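Local coordinates for protein restriction endonuclease EcoP15I, modification subunit (Escherichia coli, PDB 4ZCF) that methylates one adenine in its DNA recognition site using S-adenosyl-L-methionine and works with the Res subunit in DNA restriction by the type III enzyme EcoP15I, at residues 103-106 and 107-111; 181-184 and 185-189; 489-492 and 493-497; 535-539 and 540-544; 543-546 and 547-551. One frame throughout, in Å; residues are numbered along the deposited sequence.

Interaction 1: 103-106 and 107-111; sequences LEVL and KHMVN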
loop_
_atom_site.group_PDB
_atom_site.type_symbol
_atom_site.label_atom_id
_atom_site.label_comp_id
_atom_site.label_asym_id
_atom_site.label_seq_id
_atom_site.Cartn_x
_atom_site.Cartn_y
_atom_site.Cartn_z
ATOM N N LEU A 103 18.191 6.226 -7.527
ATOM C CA LEU A 103 17.117 7.146 -7.938
ATOM C C LEU A 103 17.185 7.435 -9.423
ATOM O O LEU A 103 16.155 7.370 -10.117
ATOM C CB LEU A 103 17.144 8.458 -7.128
ATOM C CG LEU A 103 15.993 9.457 -7.383
ATOM C CD1 LEU A 103 14.626 8.782 -7.296
ATOM C CD2 LEU A 103 16.082 10.658 -6.461
ATOM N N GLU A 104 18.409 7.720 -9.917
ATOM C CA GLU A 104 18.690 7.975 -11.330
ATOM C C GLU A 104 18.425 6.704 -12.164
ATOM O O GLU A 104 17.743 6.769 -13.201
ATOM C CB GLU A 104 20.136 8.471 -11.483
ATOM C CG GLU A 104 20.453 9.020 -12.864
ATOM C CD GLU A 104 19.861 10.359 -13.270
ATOM O OE1 GLU A 104 19.253 11.045 -12.418
ATOM O OE2 GLU A 104 20.046 10.736 -14.449
ATOM N N VAL A 105 18.899 5.541 -11.660
ATOM C CA VAL A 105 18.677 4.235 -12.298
ATOM C C VAL A 105 17.183 3.867 -12.403
ATOM O O VAL A 105 16.761 3.397 -13.450
ATOM C CB VAL A 105 19.545 3.112 -11.694
ATOM C CG1 VAL A 105 19.153 1.760 -12.258
ATOM C CG2 VAL A 105 21.035 3.381 -11.912
ATOM N N LEU A 106 16.388 4.113 -11.352
ATOM C CA LEU A 106 14.939 3.837 -11.337
ATOM C C LEU A 106 14.197 4.734 -12.323
ATOM O O LEU A 106 13.312 4.245 -13.013
ATOM C CB LEU A 106 14.344 4.004 -9.925
ATOM C CG LEU A 106 14.700 2.980 -8.862
ATOM C CD1 LEU A 106 14.277 3.464 -7.503
ATOM C CD2 LEU A 106 14.089 1.643 -9.174
ATOM N N LYS A 107 14.592 6.030 -12.433
ATOM C CA LYS A 107 14.023 6.966 -13.418
ATOM C C LYS A 107 14.205 6.481 -14.864
ATOM O O LYS A 107 13.294 6.685 -15.675
ATOM C CB LYS A 107 14.592 8.372 -13.256
ATOM C CG LYS A 107 14.072 9.109 -12.025
ATOM C CD LYS A 107 14.780 10.432 -11.894
ATOM C CE LYS A 107 14.286 11.228 -10.724
ATOM N NZ LYS A 107 15.042 12.504 -10.601
ATOM N N HIS A 108 15.345 5.812 -15.191
ATOM C CA HIS A 108 15.571 5.262 -16.545
ATOM C C HIS A 108 14.679 4.013 -16.815
ATOM O O HIS A 108 14.441 3.647 -17.983
ATOM C CB HIS A 108 17.052 4.877 -16.755
ATOM C CG HIS A 108 17.993 6.024 -16.988
ATOM N ND1 HIS A 108 18.139 6.589 -18.227
ATOM C CD2 HIS A 108 18.857 6.622 -16.136
ATOM C CE1 HIS A 108 19.037 7.545 -18.082
ATOM N NE2 HIS A 108 19.486 7.609 -16.838
ATOM N N MET A 109 14.222 3.335 -15.736
ATOM C CA MET A 109 13.437 2.092 -15.868
ATOM C C MET A 109 11.961 2.308 -16.161
ATOM O O MET A 109 11.321 1.426 -16.724
ATOM C CB MET A 109 13.607 1.202 -14.634
ATOM C CG MET A 109 15.054 0.828 -14.362
ATOM S SD MET A 109 15.316 -0.193 -12.890
ATOM C CE MET A 109 14.282 -1.642 -13.293
ATOM N N VAL A 110 11.435 3.479 -15.791
ATOM C CA VAL A 110 10.032 3.884 -15.906
ATOM C C VAL A 110 9.368 3.593 -17.248
ATOM O O VAL A 110 8.296 2.980 -17.269
ATOM C CB VAL A 110 9.805 5.317 -15.372
ATOM C CG1 VAL A 110 8.374 5.778 -15.610
ATOM C CG2 VAL A 110 10.148 5.400 -13.884
ATOM N N ASN A 111 10.013 3.978 -18.368
ATOM C CA ASN A 111 9.441 3.723 -19.696
ATOM C C ASN A 111 9.343 2.270 -20.041
ATOM O O ASN A 111 8.451 1.906 -20.804
ATOM C CB ASN A 111 10.201 4.454 -20.793
ATOM C CG ASN A 111 10.192 5.955 -20.670
ATOM O OD1 ASN A 111 9.625 6.545 -19.739
ATOM N ND2 ASN A 111 10.844 6.604 -21.621
HETATM O O HOH W 1 17.980 11.286 -10.105
#

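Interaction 2: 181-184 and 185-189; sequences RLYI and ARELM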
loop_
_atom_site.group_PDB
_atom_site.type_symbol
_atom_site.label_atom_id
_atom_site.label_comp_id
_atom_site.label_asym_id
_atom_site.label_seq_id
_atom_site.Cartn_x
_atom_site.Cartn_y
_atom_site.Cartn_z
ATOM N N ARG A 181 12.898 7.796 -3.905
ATOM C CA ARG A 181 13.230 6.412 -4.242
ATOM C C ARG A 181 11.985 5.492 -4.180
ATOM O O ARG A 181 11.662 4.820 -5.172
ATOM C CB ARG A 181 14.387 5.938 -3.363
ATOM C CG ARG A 181 15.699 6.612 -3.778
ATOM C CD ARG A 181 16.704 6.722 -2.670
ATOM N NE ARG A 181 17.979 7.251 -3.161
ATOM C CZ ARG A 181 18.251 8.544 -3.317
ATOM N NH1 ARG A 181 17.344 9.469 -2.996
ATOM N NH2 ARG A 181 19.421 8.924 -3.812
ATOM N N LEU A 182 11.218 5.585 -3.069
ATOM C CA LEU A 182 9.959 4.866 -2.848
ATOM C C LEU A 182 8.892 5.361 -3.800
ATOM O O LEU A 182 8.074 4.564 -4.265
ATOM C CB LEU A 182 9.486 5.090 -1.409
ATOM C CG LEU A 182 10.316 4.461 -0.264
ATOM C CD1 LEU A 182 9.601 4.645 1.031
ATOM C CD2 LEU A 182 10.590 2.946 -0.495
ATOM N N TYR A 183 8.901 6.686 -4.108
ATOM C CA TYR A 183 7.969 7.297 -5.039
ATOM C C TYR A 183 8.129 6.719 -6.439
ATOM O O TYR A 183 7.137 6.281 -7.018
ATOM C CB TYR A 183 8.094 8.839 -5.019
ATOM C CG TYR A 183 7.054 9.536 -5.873
ATOM C CD1 TYR A 183 5.798 9.857 -5.357
ATOM C CD2 TYR A 183 7.295 9.808 -7.219
ATOM C CE1 TYR A 183 4.821 10.469 -6.151
ATOM C CE2 TYR A 183 6.321 10.397 -8.025
ATOM C CZ TYR A 183 5.098 10.759 -7.478
ATOM O OH TYR A 183 4.149 11.355 -8.273
ATOM N N ILE A 184 9.360 6.701 -6.981
ATOM C CA ILE A 184 9.651 6.136 -8.318
ATOM C C ILE A 184 9.452 4.640 -8.357
ATOM O O ILE A 184 8.925 4.147 -9.340
ATOM C CB ILE A 184 11.052 6.549 -8.912
ATOM C CG1 ILE A 184 11.243 8.105 -8.963
ATOM C CG2 ILE A 184 11.308 5.895 -10.296
ATOM C CD1 ILE A 184 10.287 8.894 -9.954
ATOM N N ALA A 185 9.901 3.914 -7.308
ATOM C CA ALA A 185 9.760 2.462 -7.212
ATOM C C ALA A 185 8.310 2.053 -7.339
ATOM O O ALA A 185 8.048 1.098 -8.070
ATOM C CB ALA A 185 10.343 1.940 -5.907
ATOM N N ARG A 186 7.354 2.805 -6.703
ATOM C CA ARG A 186 5.906 2.487 -6.774
ATOM C C ARG A 186 5.401 2.339 -8.225
ATOM O O ARG A 186 4.595 1.453 -8.521
ATOM C CB ARG A 186 5.070 3.531 -6.003
ATOM C CG ARG A 186 3.581 3.189 -5.864
ATOM C CD ARG A 186 2.810 4.409 -5.421
ATOM N NE ARG A 186 1.392 4.148 -5.195
ATOM C CZ ARG A 186 0.451 4.267 -6.126
ATOM N NH1 ARG A 186 0.776 4.600 -7.370
ATOM N NH2 ARG A 186 -0.820 4.027 -5.829
ATOM N N GLU A 187 5.921 3.190 -9.118
ATOM C CA GLU A 187 5.624 3.245 -10.533
ATOM C C GLU A 187 5.994 1.956 -11.258
ATOM O O GLU A 187 5.292 1.570 -12.193
ATOM C CB GLU A 187 6.361 4.427 -11.166
ATOM C CG GLU A 187 6.173 5.769 -10.444
ATOM C CD GLU A 187 6.536 7.030 -11.208
ATOM O OE1 GLU A 187 6.662 6.961 -12.452
ATOM O OE2 GLU A 187 6.643 8.103 -10.568
ATOM N N LEU A 188 7.069 1.264 -10.809
ATOM C CA LEU A 188 7.573 0.032 -11.434
ATOM C C LEU A 188 6.812 -1.209 -11.053
ATOM O O LEU A 188 6.881 -2.232 -11.750
ATOM C CB LEU A 188 9.062 -0.158 -11.128
ATOM C CG LEU A 188 10.037 0.990 -11.507
ATOM C CD1 LEU A 188 11.463 0.524 -11.324
ATOM C CD2 LEU A 188 9.809 1.495 -12.963
ATOM N N MET A 189 6.046 -1.099 -9.955
ATOM C CA MET A 189 5.262 -2.167 -9.372
ATOM C C MET A 189 4.037 -2.490 -10.149
ATOM O O MET A 189 3.204 -1.621 -10.395
ATOM C CB MET A 189 4.862 -1.793 -7.946
ATOM C CG MET A 189 6.005 -1.828 -6.970
ATOM S SD MET A 189 5.594 -1.209 -5.323
ATOM C CE MET A 189 4.465 -2.449 -4.832
#

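Interaction 3: 489-492 and 493-497; sequences DLTK and ERLIR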
loop_
_atom_site.group_PDB
_atom_site.type_symbol
_atom_site.label_atom_id
_atom_site.label_comp_id
_atom_site.label_asym_id
_atom_site.label_seq_id
_atom_site.Cartn_x
_atom_site.Cartn_y
_atom_site.Cartn_z
ATOM N N ASP A 489 32.142 -3.161 -6.902
ATOM C CA ASP A 489 33.149 -4.153 -7.281
ATOM C C ASP A 489 32.986 -5.456 -6.498
ATOM O O ASP A 489 33.065 -6.531 -7.099
ATOM C CB ASP A 489 34.573 -3.591 -7.097
ATOM C CG ASP A 489 34.947 -2.442 -8.004
ATOM O OD1 ASP A 489 34.519 -2.449 -9.174
ATOM O OD2 ASP A 489 35.745 -1.580 -7.569
ATOM N N LEU A 490 32.722 -5.352 -5.172
ATOM C CA LEU A 490 32.479 -6.487 -4.265
ATOM C C LEU A 490 31.172 -7.153 -4.603
ATOM O O LEU A 490 31.069 -8.383 -4.509
ATOM C CB LEU A 490 32.382 -6.029 -2.818
ATOM C CG LEU A 490 33.625 -5.551 -2.139
ATOM C CD1 LEU A 490 33.271 -4.424 -1.197
ATOM C CD2 LEU A 490 34.340 -6.711 -1.406
ATOM N N THR A 491 30.152 -6.326 -4.937
ATOM C CA THR A 491 28.815 -6.768 -5.323
ATOM C C THR A 491 28.899 -7.560 -6.604
ATOM O O THR A 491 28.369 -8.662 -6.636
ATOM C CB THR A 491 27.839 -5.574 -5.396
ATOM O OG1 THR A 491 27.815 -4.954 -4.113
ATOM C CG2 THR A 491 26.421 -5.981 -5.820
ATOM N N LYS A 492 29.555 -7.009 -7.650
ATOM C CA LYS A 492 29.733 -7.664 -8.963
ATOM C C LYS A 492 30.423 -9.023 -8.784
ATOM O O LYS A 492 29.904 -10.027 -9.273
ATOM C CB LYS A 492 30.521 -6.749 -9.926
ATOM C CG LYS A 492 30.792 -7.348 -11.320
ATOM C CD LYS A 492 31.784 -6.450 -12.082
ATOM C CE LYS A 492 31.963 -6.866 -13.524
ATOM N NZ LYS A 492 32.880 -5.946 -14.242
ATOM N N GLU A 493 31.533 -9.052 -8.015
ATOM C CA GLU A 493 32.286 -10.257 -7.688
ATOM C C GLU A 493 31.466 -11.290 -6.924
ATOM O O GLU A 493 31.565 -12.478 -7.251
ATOM C CB GLU A 493 33.587 -9.913 -6.925
ATOM C CG GLU A 493 34.452 -11.106 -6.512
ATOM C CD GLU A 493 35.119 -11.965 -7.580
ATOM O OE1 GLU A 493 34.607 -12.038 -8.721
ATOM O OE2 GLU A 493 36.136 -12.617 -7.251
ATOM N N ARG A 494 30.652 -10.854 -5.925
ATOM C CA ARG A 494 29.813 -11.771 -5.125
ATOM C C ARG A 494 28.827 -12.512 -5.991
ATOM O O ARG A 494 28.533 -13.674 -5.715
ATOM C CB ARG A 494 29.044 -11.040 -4.003
ATOM C CG ARG A 494 28.502 -11.996 -2.957
ATOM C CD ARG A 494 27.000 -12.279 -2.975
ATOM N NE ARG A 494 26.440 -11.644 -1.780
ATOM C CZ ARG A 494 25.620 -12.200 -0.900
ATOM N NH1 ARG A 494 25.136 -13.411 -1.106
ATOM N NH2 ARG A 494 25.240 -11.524 0.171
ATOM N N LEU A 495 28.267 -11.820 -7.000
ATOM C CA LEU A 495 27.288 -12.382 -7.927
ATOM C C LEU A 495 27.969 -13.320 -8.902
ATOM O O LEU A 495 27.406 -14.351 -9.230
ATOM C CB LEU A 495 26.566 -11.252 -8.659
ATOM C CG LEU A 495 25.358 -10.596 -7.998
ATOM C CD1 LEU A 495 25.657 -10.165 -6.598
ATOM C CD2 LEU A 495 24.905 -9.392 -8.796
ATOM N N ILE A 496 29.195 -12.978 -9.349
ATOM C CA ILE A 496 30.027 -13.825 -10.218
ATOM C C ILE A 496 30.268 -15.169 -9.509
ATOM O O ILE A 496 29.988 -16.223 -10.089
ATOM C CB ILE A 496 31.348 -13.112 -10.637
ATOM C CG1 ILE A 496 31.078 -12.105 -11.793
ATOM C CG2 ILE A 496 32.449 -14.144 -11.025
ATOM C CD1 ILE A 496 32.176 -11.072 -11.990
ATOM N N ARG A 497 30.717 -15.116 -8.237
ATOM C CA ARG A 497 30.979 -16.298 -7.411
ATOM C C ARG A 497 29.721 -17.118 -7.129
ATOM O O ARG A 497 29.744 -18.341 -7.261
ATOM C CB ARG A 497 31.728 -15.916 -6.125
ATOM C CG ARG A 497 33.140 -15.436 -6.424
ATOM C CD ARG A 497 33.950 -15.258 -5.167
ATOM N NE ARG A 497 35.164 -14.471 -5.387
ATOM C CZ ARG A 497 36.193 -14.421 -4.552
ATOM N NH1 ARG A 497 36.208 -15.167 -3.461
ATOM N NH2 ARG A 497 37.238 -13.672 -4.832
#

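Interaction 4: 535-539 and 540-544; sequences VVLTP and EQYDT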
loop_
_atom_site.group_PDB
_atom_site.type_symbol
_atom_site.label_atom_id
_atom_site.label_comp_id
_atom_site.label_asym_id
_atom_site.label_seq_id
_atom_site.Cartn_x
_atom_site.Cartn_y
_atom_site.Cartn_z
ATOM N N VAL A 535 30.092 16.562 -32.639
ATOM C CA VAL A 535 31.319 15.779 -32.736
ATOM C C VAL A 535 30.964 14.396 -33.276
ATOM O O VAL A 535 29.869 13.886 -33.002
ATOM C CB VAL A 535 31.944 15.639 -31.354
ATOM N N VAL A 536 31.885 13.781 -34.040
ATOM C CA VAL A 536 31.677 12.425 -34.578
ATOM C C VAL A 536 31.546 11.485 -33.356
ATOM O O VAL A 536 32.231 11.688 -32.346
ATOM C CB VAL A 536 32.808 11.956 -35.538
ATOM C CG1 VAL A 536 32.318 10.839 -36.451
ATOM C CG2 VAL A 536 33.367 13.112 -36.362
ATOM N N LEU A 537 30.618 10.527 -33.419
ATOM C CA LEU A 537 30.406 9.618 -32.296
ATOM C C LEU A 537 31.572 8.657 -32.147
ATOM O O LEU A 537 31.988 8.011 -33.121
ATOM C CB LEU A 537 29.108 8.789 -32.446
ATOM C CG LEU A 537 27.753 9.478 -32.420
ATOM C CD1 LEU A 537 26.667 8.496 -32.834
ATOM C CD2 LEU A 537 27.441 10.043 -31.058
ATOM N N THR A 538 32.079 8.554 -30.917
ATOM C CA THR A 538 33.103 7.591 -30.526
ATOM C C THR A 538 32.398 6.208 -30.581
ATOM O O THR A 538 31.220 6.141 -30.209
ATOM C CB THR A 538 33.599 7.986 -29.135
ATOM O OG1 THR A 538 34.577 9.003 -29.297
ATOM C CG2 THR A 538 34.179 6.845 -28.339
ATOM N N PRO A 539 33.052 5.115 -31.080
ATOM C CA PRO A 539 32.385 3.793 -31.089
ATOM C C PRO A 539 31.721 3.433 -29.758
ATOM O O PRO A 539 30.710 2.738 -29.761
ATOM C CB PRO A 539 33.522 2.822 -31.444
ATOM C CG PRO A 539 34.486 3.644 -32.201
ATOM C CD PRO A 539 34.439 5.011 -31.592
ATOM N N GLU A 540 32.264 3.944 -28.634
ATOM C CA GLU A 540 31.681 3.761 -27.302
ATOM C C GLU A 540 30.407 4.619 -27.186
ATOM O O GLU A 540 29.370 4.087 -26.806
ATOM C CB GLU A 540 32.689 4.072 -26.172
ATOM C CG GLU A 540 32.087 4.017 -24.767
ATOM C CD GLU A 540 33.061 3.847 -23.615
ATOM O OE1 GLU A 540 33.214 4.794 -22.806
ATOM O OE2 GLU A 540 33.644 2.743 -23.503
ATOM N N GLN A 541 30.478 5.921 -27.556
ATOM C CA GLN A 541 29.333 6.842 -27.499
ATOM C C GLN A 541 28.136 6.303 -28.288
ATOM O O GLN A 541 27.035 6.241 -27.747
ATOM C CB GLN A 541 29.739 8.255 -27.919
ATOM C CG GLN A 541 30.702 8.928 -26.917
ATOM C CD GLN A 541 31.308 10.245 -27.373
ATOM O OE1 GLN A 541 31.241 10.639 -28.535
ATOM N NE2 GLN A 541 31.932 10.964 -26.454
ATOM N N TYR A 542 28.386 5.811 -29.517
ATOM C CA TYR A 542 27.420 5.197 -30.443
ATOM C C TYR A 542 26.641 4.055 -29.738
ATOM O O TYR A 542 25.423 3.923 -29.927
ATOM C CB TYR A 542 28.208 4.628 -31.639
ATOM C CG TYR A 542 27.402 3.859 -32.666
ATOM C CD1 TYR A 542 26.926 2.577 -32.392
ATOM C CD2 TYR A 542 27.218 4.361 -33.953
ATOM C CE1 TYR A 542 26.179 1.867 -33.330
ATOM C CE2 TYR A 542 26.501 3.646 -34.910
ATOM C CZ TYR A 542 25.984 2.396 -34.595
ATOM O OH TYR A 542 25.266 1.687 -35.532
ATOM N N ASP A 543 27.369 3.197 -28.984
ATOM C CA ASP A 543 26.812 2.068 -28.242
ATOM C C ASP A 543 25.997 2.529 -27.038
ATOM O O ASP A 543 24.949 1.948 -26.773
ATOM C CB ASP A 543 27.914 1.083 -27.842
ATOM C CG ASP A 543 28.437 0.222 -28.984
ATOM O OD1 ASP A 543 27.662 -0.032 -29.950
ATOM O OD2 ASP A 543 29.603 -0.248 -28.889
ATOM N N THR A 544 26.449 3.599 -26.336
ATOM C CA THR A 544 25.732 4.237 -25.229
ATOM C C THR A 544 24.352 4.759 -25.698
ATOM O O THR A 544 23.363 4.542 -25.003
ATOM C CB THR A 544 26.598 5.303 -24.547
ATOM O OG1 THR A 544 27.856 4.720 -24.186
ATOM C CG2 THR A 544 25.930 5.892 -23.293
#

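Interaction 5: 543-546 and 547-551; sequences DTLL and TTWCL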
loop_
_atom_site.group_PDB
_atom_site.type_symbol
_atom_site.label_atom_id
_atom_site.label_comp_id
_atom_site.label_asym_id
_atom_site.label_seq_id
_atom_site.Cartn_x
_atom_site.Cartn_y
_atom_site.Cartn_z
ATOM N N ASP A 543 27.369 3.197 -28.984
ATOM C CA ASP A 543 26.812 2.068 -28.242
ATOM C C ASP A 543 25.997 2.529 -27.038
ATOM O O ASP A 543 24.949 1.948 -26.773
ATOM C CB ASP A 543 27.914 1.083 -27.842
ATOM C CG ASP A 543 28.437 0.222 -28.984
ATOM O OD1 ASP A 543 27.662 -0.032 -29.950
ATOM O OD2 ASP A 543 29.603 -0.248 -28.889
ATOM N N THR A 544 26.449 3.599 -26.336
ATOM C CA THR A 544 25.732 4.237 -25.229
ATOM C C THR A 544 24.352 4.759 -25.698
ATOM O O THR A 544 23.363 4.542 -25.003
ATOM C CB THR A 544 26.598 5.303 -24.547
ATOM O OG1 THR A 544 27.856 4.720 -24.186
ATOM C CG2 THR A 544 25.930 5.892 -23.293
ATOM N N LEU A 545 24.282 5.378 -26.890
ATOM C CA LEU A 545 23.046 5.899 -27.488
ATOM C C LEU A 545 22.045 4.821 -27.799
ATOM O O LEU A 545 20.892 4.959 -27.429
ATOM C CB LEU A 545 23.329 6.678 -28.779
ATOM C CG LEU A 545 23.985 8.040 -28.680
ATOM C CD1 LEU A 545 23.961 8.703 -30.046
ATOM C CD2 LEU A 545 23.279 8.941 -27.672
ATOM N N LEU A 546 22.469 3.764 -28.506
ATOM C CA LEU A 546 21.633 2.624 -28.905
ATOM C C LEU A 546 20.955 1.987 -27.688
ATOM O O LEU A 546 19.745 1.754 -27.723
ATOM C CB LEU A 546 22.513 1.606 -29.645
ATOM C CG LEU A 546 21.869 0.337 -30.182
ATOM C CD1 LEU A 546 20.754 0.629 -31.204
ATOM C CD2 LEU A 546 22.924 -0.568 -30.775
ATOM N N THR A 547 21.738 1.736 -26.617
ATOM C CA THR A 547 21.353 1.146 -25.330
ATOM C C THR A 547 20.328 2.043 -24.618
ATOM O O THR A 547 19.297 1.546 -24.176
ATOM C CB THR A 547 22.641 0.878 -24.485
ATOM O OG1 THR A 547 23.443 -0.096 -25.169
ATOM C CG2 THR A 547 22.340 0.406 -23.052
ATOM N N THR A 548 20.626 3.346 -24.502
ATOM C CA THR A 548 19.742 4.338 -23.887
ATOM C C THR A 548 18.437 4.462 -24.705
ATOM O O THR A 548 17.364 4.399 -24.133
ATOM C CB THR A 548 20.474 5.690 -23.767
ATOM O OG1 THR A 548 21.714 5.506 -23.075
ATOM C CG2 THR A 548 19.640 6.754 -23.082
ATOM N N TRP A 549 18.540 4.619 -26.029
ATOM C CA TRP A 549 17.404 4.760 -26.925
ATOM C C TRP A 549 16.475 3.578 -26.857
ATOM O O TRP A 549 15.277 3.786 -26.823
ATOM C CB TRP A 549 17.861 4.991 -28.374
ATOM C CG TRP A 549 18.396 6.363 -28.669
ATOM C CD1 TRP A 549 18.759 7.328 -27.771
ATOM C CD2 TRP A 549 18.683 6.892 -29.965
ATOM N NE1 TRP A 549 19.248 8.429 -28.432
ATOM C CE2 TRP A 549 19.245 8.176 -29.781
ATOM C CE3 TRP A 549 18.504 6.410 -31.279
ATOM C CZ2 TRP A 549 19.619 8.991 -30.864
ATOM C CZ3 TRP A 549 18.892 7.206 -32.345
ATOM C CH2 TRP A 549 19.422 8.487 -32.136
ATOM N N CYS A 550 17.009 2.340 -26.831
ATOM C CA CYS A 550 16.195 1.122 -26.738
ATOM C C CYS A 550 15.386 1.067 -25.423
ATOM O O CYS A 550 14.258 0.587 -25.432
ATOM C CB CYS A 550 17.066 -0.120 -26.906
ATOM S SG CYS A 550 17.467 -0.529 -28.626
ATOM N N LEU A 551 15.967 1.546 -24.308
ATOM C CA LEU A 551 15.352 1.549 -22.974
ATOM C C LEU A 551 14.289 2.638 -22.912
ATOM O O LEU A 551 13.124 2.345 -22.609
ATOM C CB LEU A 551 16.428 1.737 -21.868
ATOM C CG LEU A 551 15.989 1.618 -20.382
ATOM C CD1 LEU A 551 15.319 0.288 -20.073
ATOM C CD2 LEU A 551 17.136 1.958 -19.438
#

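Interaction 1: 103-106 and 107-111
E104 and H108 sit one turn apart on helix 102-113, which packs against the Rossmann-like methyltransferase sheet, and their flat groups are strongly turned to each other. Carboxylate and imidazole planes differ by 75°, with E104 OE2 4.0 Å from H108 NE2; what joins them is T76 OG1, to which both atoms are hydrogen-bonded. K107 reaches back along the helix, crossing L103 obliquely: its CE rests 4.1 Å from L103 CG. With CG beside the backbone N (chi1 -73°) and everything beyond it extended, its amine reaches the carbonyls of L69 and L72. On the sheet-facing side the thioether of M109 is shared, SD being 4.4 Å from V105 CG1 and 4.3 Å from L106 CD2. Among the backbone bonds of this turn is K107 N to L103 O at 3.1 Å. One water ties the two charged ends together, donating to E104 OE1 at 2.7 Å and accepting from K107 NZ at 3.2 Å.

Interaction 2: 181-184 and 185-189
Y183 and E187 meet one helical turn apart, near the C-terminal end of helix 171-188. E187 OE2 comes within 3.4 Å of Y183 CE2, approaching the ring obliquely, with carboxylate and ring planes 78° apart. The same oxygen lies 3.8 Å from I184 CD1, so one carboxylate oxygen is set against an aromatic carbon and a methyl group. E187 gets there with CG beside its own backbone N (chi1 -51°) and an extended chain, which leans the side chain back over the preceding turn; Y183 takes the other course, its ring set beside its own carbonyl carbon (chi1 -174°).

Behind these side chains stands the backbone. A185 N gives a straight bond to R181 O at 2.9 Å, and R186 N follows to L182 O at 3.1 Å. The next bond, E187 N to I184 O, is weak and spans three residues instead of four. L188 N to A185 O keeps that shorter spacing as the helix runs out into strand 189-190.

Further out, R181 forms a salt bridge with D101 and a hydrogen bond with N102, while E187 has a long, weak ion pair with R145 of the neighbouring restriction endonuclease chain. The helix lies between its neighbours: I184 packs on L103 and L106 of helix 102-113, L182 on L207 and I214 of helix 204-215, and A185 on I120 of strand 117-122.

Interaction 3: 489-492 and 493-497
K492 O takes two backbone donors from the next turn of helix 487-500: I496 N at 3.0 Å, lying in the carbonyl plane, and L495 N, whose bond is weak. This helix packs against the central sheet of the methyltransferase fold, T491 and L495 both resting on L97 of strand 96-99. The side chains of K492 and I496 run side by side and point the same way, with the aliphatic part of the lysine against the isoleucine branch (K492 CG to I496 CD1 4.0 Å). Full extension of the lysine, from chi1 179° outward, carries its amine past this contact to a salt bridge with D81. On the sheet side, T491 CG2 and L495 CD1 touch at 4.3 Å. R494 does the opposite of K492: its chain bends at both chi2 and chi3, the guanidinium leads away from the preceding turn, and NE is hydrogen-bonded to S444 O.

One turn is also spanned by a salt bridge, from E493 to R497. E493, bent at chi2, offers a single oxygen to the edge of the R497 guanidinium: E493 OE2 lies essentially in the guanidinium plane, 2.9 Å from R497 NH2, which meets it on the anti side, and 2.8 Å from R497 NE, the weaker of the two bonds.

Interaction 4: 535-539 and 540-544
Q541 turns its side chain back to T538, the N-cap of helix 539-552, and OE1 accepts the backbone N-H of T538 at 3.3 Å. The hydrogen bond is straight at the proton (172°), but the donor stands 42° out of the amide plane and so is not on a lone pair. Q541 reaches it with CG beside its own backbone N (chi1 -67°) and a chain extended from there, its amide carbon passing 3.7 Å from T538 CB. This is one half of a capping box; the other half is absent, because the threonine side chain makes no capping bond, its OG1 rotated beside its own backbone N (chi1 -83°) and its CG2 lying alongside E540 CB.

L537 and Y542, flanking the cap, form a hydrophobic staple: L537 CD1 is 4.3 Å from Y542 CD2, approaching the ring obliquely. Y542 sends its hydroxyl on to H572. P539 occupies the first helical position. The first full-turn bond is Y542 N to T538 O at 2.9 Å, nearly along the C=O axis, and T544 OG1 adds a second donor, besides T544 N, to E540 O.

With Q541 replaced by an alanine, the T538 N-H would probably lose this acceptor and the segment before the helix would be held less firmly. The side-chain part of the cap thus consists of one neutral amide bond and one apolar pair; the acidic E540 and D543 in the first turn may add a favourable interaction with the helix dipole.

Interaction 5: 543-546 and 547-551
L545 and W549 form one apolar pair, lying side by side and pointing the same way, with L545 CD1 4.4 Å from W549 CZ2. Because W549 CG sits beside its own backbone N (chi1 -74°), the indole swings back over the previous turn. One ring face, toward its rim, is covered by the carbonyl carbon of L545, 4.0 Å above the plane. L546 CD1 and C550 SG pair similarly at 4.3 Å. The indole also makes a cation-pi contact with R643, so an alanine here would probably leave that guanidinium without its aromatic partner and open a gap beside L545.

Among the polar contacts, four regular backbone bonds run i to i+4; W549 N to L545 O, at 2.8 Å, is the shortest. T548 OG1 lies 2.7 Å from T544 O, but L78 O also competes for its proton.

The whole is a buried alpha helix packed between two sheets: L546, W549 and C550 rest on Y579 of strand 577-580 in the C-terminal sheet, T544 and T548 on L77 of strand 76-80, at the edge of the methyltransferase sheet.

The five contacts come in chain order on four helices. Interactions 1 and 2 have centres 9 Å apart and touch directly, L106 of helix 102-113 packing on I184 and L188 of helix 171-188. Interaction 3, on helix 487-500, stands apart, its centre 23 Å from that of interaction 1, yet it leans on the same ten-stranded sheet. Interactions 4 and 5 share D543 and T544 on helix 539-552: one starts the helix at the surface, the other continues into the interior, and L537 touches L545 between them. L551 of interaction 5 reaches H108 of interaction 1, so this helix joins the C-terminal domain to the methyltransferase core.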